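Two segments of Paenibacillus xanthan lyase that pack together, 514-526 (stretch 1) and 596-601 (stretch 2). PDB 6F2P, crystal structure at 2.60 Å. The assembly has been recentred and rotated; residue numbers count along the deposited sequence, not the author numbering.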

# COMPACT_ATOMS: atom_id res chain seq x y z
N ASN A 514 13.04 18.19 -13.34
CA ASN A 514 12.49 18.94 -14.45
C ASN A 514 11.74 20.12 -13.87
O ASN A 514 10.52 20.11 -13.81
CB ASN A 514 11.58 18.07 -15.33
CG ASN A 514 11.37 18.67 -16.71
OD1 ASN A 514 11.63 19.85 -16.93
ND2 ASN A 514 10.92 17.86 -17.66
N ARG A 515 12.47 21.13 -13.42
CA ARG A 515 11.90 22.18 -12.60
C ARG A 515 11.52 23.40 -13.41
O ARG A 515 12.28 23.82 -14.28
CB ARG A 515 12.93 22.62 -11.54
CG ARG A 515 12.35 23.45 -10.40
CD ARG A 515 11.66 22.54 -9.40
NE ARG A 515 11.11 23.27 -8.26
CZ ARG A 515 10.30 22.73 -7.36
NH1 ARG A 515 9.96 21.45 -7.47
NH2 ARG A 515 9.82 23.45 -6.35
N LYS A 516 10.36 23.97 -13.12
CA LYS A 516 9.97 25.22 -13.76
C LYS A 516 10.71 26.38 -13.11
O LYS A 516 10.81 26.44 -11.89
CB LYS A 516 8.46 25.45 -13.68
CG LYS A 516 7.96 26.44 -14.71
CD LYS A 516 6.79 27.22 -14.20
CE LYS A 516 5.66 26.31 -13.82
NZ LYS A 516 4.68 27.06 -13.00
N LEU A 517 11.21 27.29 -13.93
CA LEU A 517 12.06 28.37 -13.45
C LEU A 517 11.32 29.70 -13.38
O LEU A 517 10.12 29.77 -13.68
CB LEU A 517 13.30 28.49 -14.35
CG LEU A 517 14.02 27.15 -14.53
CD1 LEU A 517 15.27 27.29 -15.38
CD2 LEU A 517 14.37 26.57 -13.16
N ASN A 518 12.02 30.76 -12.99
CA ASN A 518 11.43 32.09 -13.01
C ASN A 518 11.19 32.55 -14.45
O ASN A 518 11.52 31.82 -15.39
CB ASN A 518 12.28 33.10 -12.22
CG ASN A 518 13.70 33.24 -12.77
OD1 ASN A 518 13.95 33.08 -13.97
ND2 ASN A 518 14.63 33.55 -11.88
N SER A 519 10.64 33.74 -14.62
CA SER A 519 10.19 34.18 -15.95
C SER A 519 11.36 34.39 -16.90
O SER A 519 11.19 34.30 -18.12
CB SER A 519 9.31 35.43 -15.86
OG SER A 519 10.04 36.52 -15.34
N SER A 520 12.54 34.66 -16.36
CA SER A 520 13.76 34.75 -17.16
C SER A 520 14.28 33.36 -17.52
O SER A 520 14.87 33.16 -18.59
CB SER A 520 14.85 35.49 -16.40
OG SER A 520 14.32 36.64 -15.76
N GLY A 521 14.06 32.41 -16.62
CA GLY A 521 14.67 31.10 -16.74
C GLY A 521 16.16 31.18 -16.43
O GLY A 521 16.96 30.47 -17.04
N ASN A 522 16.54 32.03 -15.48
CA ASN A 522 17.95 32.25 -15.20
C ASN A 522 18.41 31.78 -13.83
O ASN A 522 19.48 32.19 -13.37
CB ASN A 522 18.30 33.73 -15.36
CG ASN A 522 17.77 34.59 -14.22
OD1 ASN A 522 17.14 34.11 -13.28
ND2 ASN A 522 18.06 35.88 -14.29
N ASN A 523 17.60 30.97 -13.15
CA ASN A 523 17.94 30.48 -11.82
C ASN A 523 19.33 29.88 -11.84
O ASN A 523 19.63 29.06 -12.71
CB ASN A 523 16.92 29.43 -11.37
CG ASN A 523 15.53 29.99 -11.27
OD1 ASN A 523 14.93 30.37 -12.28
ND2 ASN A 523 14.99 30.05 -10.05
N ALA A 524 20.18 30.31 -10.92
CA ALA A 524 21.58 29.89 -10.98
C ALA A 524 21.71 28.37 -10.83
O ALA A 524 21.10 27.76 -9.94
CB ALA A 524 22.41 30.61 -9.96
N LEU A 525 22.47 27.76 -11.74
CA LEU A 525 22.77 26.34 -11.66
C LEU A 525 24.25 26.18 -11.36
O LEU A 525 25.09 26.39 -12.23
CB LEU A 525 22.43 25.62 -12.96
CG LEU A 525 22.71 24.11 -12.93
CD1 LEU A 525 21.57 23.32 -12.27
CD2 LEU A 525 22.98 23.56 -14.31
N ILE A 526 24.56 25.81 -10.12
CA ILE A 526 25.95 25.64 -9.72
C ILE A 526 26.28 24.16 -9.64
O ILE A 526 25.62 23.41 -8.93
CB ILE A 526 26.22 26.33 -8.38
CG1 ILE A 526 25.90 27.82 -8.52
CG2 ILE A 526 27.66 26.14 -7.96
CD1 ILE A 526 26.12 28.62 -7.27
N THR A 596 4.28 29.92 -22.60
CA THR A 596 5.70 29.63 -22.63
C THR A 596 6.29 29.70 -21.24
O THR A 596 6.21 30.72 -20.56
CB THR A 596 6.47 30.57 -23.57
OG1 THR A 596 5.93 30.48 -24.90
CG2 THR A 596 7.93 30.17 -23.61
N ARG A 597 6.89 28.59 -20.82
CA ARG A 597 7.51 28.50 -19.50
C ARG A 597 8.93 27.95 -19.59
O ARG A 597 9.27 27.22 -20.54
CB ARG A 597 6.65 27.65 -18.58
CG ARG A 597 5.32 28.28 -18.26
CD ARG A 597 5.56 29.60 -17.57
NE ARG A 597 4.32 30.20 -17.08
CZ ARG A 597 3.66 31.16 -17.70
NH1 ARG A 597 4.12 31.65 -18.85
NH2 ARG A 597 2.54 31.65 -17.17
N ASN A 598 9.76 28.29 -18.60
CA ASN A 598 11.17 27.87 -18.59
C ASN A 598 11.44 26.71 -17.64
O ASN A 598 10.89 26.65 -16.55
CB ASN A 598 12.06 29.05 -18.21
CG ASN A 598 11.83 30.26 -19.11
OD1 ASN A 598 11.80 30.13 -20.34
ND2 ASN A 598 11.65 31.43 -18.49
N PHE A 599 12.30 25.79 -18.08
CA PHE A 599 12.56 24.58 -17.31
C PHE A 599 14.04 24.21 -17.21
O PHE A 599 14.80 24.40 -18.16
CB PHE A 599 11.80 23.38 -17.91
CG PHE A 599 10.32 23.45 -17.74
CD1 PHE A 599 9.52 24.14 -18.64
CD2 PHE A 599 9.70 22.78 -16.69
CE1 PHE A 599 8.14 24.19 -18.49
CE2 PHE A 599 8.32 22.83 -16.52
CZ PHE A 599 7.54 23.53 -17.43
N MET A 600 14.42 23.69 -16.05
CA MET A 600 15.73 23.07 -15.86
C MET A 600 15.55 21.57 -15.73
O MET A 600 14.94 21.09 -14.77
CB MET A 600 16.41 23.59 -14.60
CG MET A 600 17.67 22.82 -14.23
SD MET A 600 18.92 22.89 -15.54
CE MET A 600 19.32 24.64 -15.49
N THR A 601 16.07 20.82 -16.69
CA THR A 601 15.90 19.38 -16.72
C THR A 601 17.23 18.66 -16.50
O THR A 601 18.20 18.91 -17.22
CB THR A 601 15.33 18.95 -18.07
OG1 THR A 601 14.24 19.81 -18.41
CG2 THR A 601 14.83 17.52 -18.02
O HOH W 1 8.80 29.82 -16.72

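The side-chain amide of Asn598 reaches out of its strand and into the loop that follows the facing strand, where its amide nitrogen meets two backbone carbonyls. Its ND2 donates to Asn518 O at 3.1 Å along a nearly straight path (171° at the hydrogen) and makes a weak, more bent bond to Ser519 O at 2.9 Å, so one amide nitrogen serves two successive carbonyls of the turn. Gly521 N lies 3.2 Å from Asn598 ND2, but both are donors and no bond joins them. Gly521 instead turns its N toward Asn518, with weak bonds to Asn518 O (2.9 Å) and Asn518 OD1 (2.7 Å). Its positive phi (72°) by itself favours glycine, and the packing adds a second constraint: a CB placed ideally on Gly521 would lie 2.8 Å from Asn598 CG, a clash.

The loop also braces itself around Asn518. Asn518 OD1 accepts from Asn522 N at 3.2 Å, while Asn518 ND2 donates to Asn522 OD1 at 2.9 Å; at the backbone, Asn518 N donates to Asn523 OD1 at 3.0 Å. These bonds tie the turn together while Asn518 O and Ser519 O face the Asn598 amide.

Before the loop, the strand at 514-516 runs antiparallel to 596-601, their N-to-C directions 149° apart. Arg515 and Met600 form the hydrogen-bonded pair: Arg515 N to Met600 O and Met600 N to Arg515 O are each 2.8 Å. Asn514 with Thr601 and Lys516 with Phe599 are non-hydrogen-bonded pairs, as expected from the alternation of an antiparallel ladder. Leu517 N also donates to Asn598 O at 2.7 Å. CA-H groups approach the same acceptors, with Phe599 CA 3.1 Å from Arg515 O and Lys516 CA 3.3 Å from Asn598 O. Beyond these direct bonds, a water accepts from Asn598 N at 2.6 Å and donates weakly to Leu517 O at 3.3 Å, bridging a gap too wide for the two backbones to close themselves.

Asn514, Lys516, Phe599 and Thr601 share one face of the sheet. There Lys516 lays its CG over one face of the Phe599 ring, 4.2 Å from the centroid and 21° off the normal, a CH-pi contact. The Lys516 ammonium is bonded elsewhere in the structure. Next along this face, Asn514 OD1 and Thr601 OG1 are 3.0 Å apart.

Arg515 and Met600 project from the other face. Of this pair, Met600 is covered far more by the opposing stretch (113 Å² against 29 Å² for Arg515), and the end of the Arg515 side chain leads away. The Met600 side chain bends at chi2 and chi3, both p, and meets two leucines: Leu517 CD2 lies 3.9 Å from Met600 CB, and Leu525 CD2 lies 4.0 Å from Met600 CE. Leu525 belongs to the strand that begins after the loop, so this buried apolar cluster joins residues before and after the turn to the same methionine.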